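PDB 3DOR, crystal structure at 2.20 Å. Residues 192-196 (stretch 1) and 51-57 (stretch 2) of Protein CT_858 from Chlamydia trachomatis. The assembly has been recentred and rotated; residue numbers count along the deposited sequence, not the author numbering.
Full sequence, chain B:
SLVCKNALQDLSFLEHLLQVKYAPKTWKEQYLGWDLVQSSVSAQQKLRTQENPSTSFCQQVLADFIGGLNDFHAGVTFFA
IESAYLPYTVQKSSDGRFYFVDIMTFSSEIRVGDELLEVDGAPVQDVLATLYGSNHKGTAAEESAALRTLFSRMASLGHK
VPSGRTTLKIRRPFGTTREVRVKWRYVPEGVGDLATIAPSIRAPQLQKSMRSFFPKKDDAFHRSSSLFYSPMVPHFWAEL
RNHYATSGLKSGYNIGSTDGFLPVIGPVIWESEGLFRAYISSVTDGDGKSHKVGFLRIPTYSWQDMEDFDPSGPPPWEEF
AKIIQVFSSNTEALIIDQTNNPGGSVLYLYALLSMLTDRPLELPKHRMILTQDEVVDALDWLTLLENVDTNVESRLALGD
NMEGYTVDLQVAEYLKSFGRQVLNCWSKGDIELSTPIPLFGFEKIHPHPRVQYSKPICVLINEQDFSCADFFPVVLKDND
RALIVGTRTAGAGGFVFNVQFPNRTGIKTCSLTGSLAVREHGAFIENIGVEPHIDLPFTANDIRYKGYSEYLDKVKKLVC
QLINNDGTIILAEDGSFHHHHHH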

# COMPACT_ATOMS: atom_id res chain seq x y z
N GLY B 192 24.32 -0.16 -5.54
CA GLY B 192 25.34 0.80 -5.91
C GLY B 192 25.01 2.25 -5.62
O GLY B 192 23.96 2.74 -6.03
N ASP B 193 25.91 2.92 -4.92
CA ASP B 193 25.71 4.33 -4.58
C ASP B 193 25.55 5.13 -5.86
O ASP B 193 26.31 4.96 -6.82
CB ASP B 193 26.91 4.84 -3.77
CG ASP B 193 26.62 6.16 -3.06
OD1 ASP B 193 26.53 7.20 -3.75
OD2 ASP B 193 26.49 6.16 -1.81
N LEU B 194 24.53 5.98 -5.89
CA LEU B 194 24.25 6.79 -7.07
C LEU B 194 25.37 7.78 -7.38
O LEU B 194 25.60 8.11 -8.55
CB LEU B 194 22.92 7.53 -6.88
CG LEU B 194 22.28 8.10 -8.13
CD1 LEU B 194 22.07 6.98 -9.13
CD2 LEU B 194 20.95 8.76 -7.77
N ALA B 195 26.05 8.26 -6.34
CA ALA B 195 27.15 9.21 -6.51
C ALA B 195 28.24 8.65 -7.40
O ALA B 195 28.86 9.37 -8.17
CB ALA B 195 27.73 9.59 -5.15
N THR B 196 28.47 7.34 -7.29
CA THR B 196 29.49 6.65 -8.07
C THR B 196 29.04 6.47 -9.51
O THR B 196 29.84 6.58 -10.44
CB THR B 196 29.78 5.26 -7.48
OG1 THR B 196 30.18 5.40 -6.11
CG2 THR B 196 30.87 4.57 -8.27
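Stretch 2, residues 51-57: ENPSTSF

Stretch 2 meets stretch 1 where each stretch turns from loop into helix. Residues 51-54 are loop, and a helix starts at Thr55 and runs on past Phe57. Stretch 1 is loop up to Asp193 and helical from Leu194. The register runs in reverse: Ser54 CA lies 4.9 Å from Ala195 CA, and Thr55 CA lies 5.5 Å from Asp193 CA.

Glu51 makes no contact. Asn52 lies in the loop (phi/psi -110/74), and Asn52 ND2 comes to 4.3 Å from Ala195 CB. The CA-to-CB bond of Pro53 points away from stretch 1; Pro53 O is 3.5 Å from Ala195 CB. Ala195 CB also packs on Ser54 CA at 3.5 Å. Ser54 is the N-cap of its helix, with Ser54 OG accepting from Phe57 N at 3.1 Å.

The CA-to-CB bond of Thr55 points toward stretch 1. Thr55 N donates to Asp193 OD1 at 2.7 Å, nearly straight, and weakly to Asp193 OD2 at 2.8 Å. Thr55 OG1 accepts from Leu194 N at 3.1 Å. Ser56 N donates to Asp193 OD2 at 3.1 Å. The Asp193 carboxylate thus receives two successive amides of the helix start, while Asp193 OD1 also caps its own helix through Ala195 N at 2.8 Å. The CA-to-CB bond of Phe57 points sideways, and Phe57 makes no contact with stretch 1.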

# COMPACT_ATOMS: atom_id res chain seq x y z
N GLU B 51 31.26 17.97 -0.76
CA GLU B 51 31.91 17.89 -2.06
C GLU B 51 31.11 17.00 -3.00
O GLU B 51 30.20 17.47 -3.69
CB GLU B 51 33.33 17.32 -1.93
CG GLU B 51 34.29 18.21 -1.16
CD GLU B 51 35.73 17.77 -1.33
OE1 GLU B 51 36.23 17.78 -2.48
OE2 GLU B 51 36.37 17.42 -0.31
N ASN B 52 31.46 15.73 -3.03
CA ASN B 52 30.76 14.77 -3.87
C ASN B 52 29.99 13.87 -2.91
O ASN B 52 30.37 12.71 -2.69
CB ASN B 52 31.76 13.94 -4.68
CG ASN B 52 31.08 13.03 -5.69
OD1 ASN B 52 31.71 12.11 -6.23
ND2 ASN B 52 29.81 13.28 -5.97
N PRO B 53 28.91 14.39 -2.32
CA PRO B 53 28.12 13.61 -1.37
C PRO B 53 27.63 12.28 -1.94
O PRO B 53 27.00 12.24 -3.00
CB PRO B 53 26.98 14.56 -1.01
CG PRO B 53 26.80 15.35 -2.26
CD PRO B 53 28.22 15.64 -2.68
N SER B 54 27.94 11.20 -1.24
CA SER B 54 27.50 9.88 -1.65
C SER B 54 26.03 9.75 -1.28
O SER B 54 25.49 10.57 -0.53
CB SER B 54 28.30 8.79 -0.93
OG SER B 54 28.03 8.80 0.46
N THR B 55 25.37 8.72 -1.80
CA THR B 55 23.97 8.49 -1.49
C THR B 55 23.82 8.15 -0.00
O THR B 55 22.96 8.71 0.68
CB THR B 55 23.40 7.35 -2.35
OG1 THR B 55 23.35 7.78 -3.72
CG2 THR B 55 21.99 6.97 -1.89
N SER B 56 24.66 7.26 0.50
CA SER B 56 24.59 6.87 1.90
C SER B 56 24.76 8.07 2.81
O SER B 56 24.16 8.14 3.89
CB SER B 56 25.62 5.78 2.22
OG SER B 56 26.90 6.13 1.74
N PHE B 57 25.57 9.04 2.37
CA PHE B 57 25.78 10.24 3.16
C PHE B 57 24.47 11.02 3.26
O PHE B 57 24.07 11.46 4.34
CB PHE B 57 26.84 11.15 2.53
CG PHE B 57 26.99 12.46 3.23
CD1 PHE B 57 27.75 12.57 4.39
CD2 PHE B 57 26.31 13.59 2.77
CE1 PHE B 57 27.83 13.78 5.08
CE2 PHE B 57 26.39 14.80 3.45
CZ PHE B 57 27.15 14.90 4.61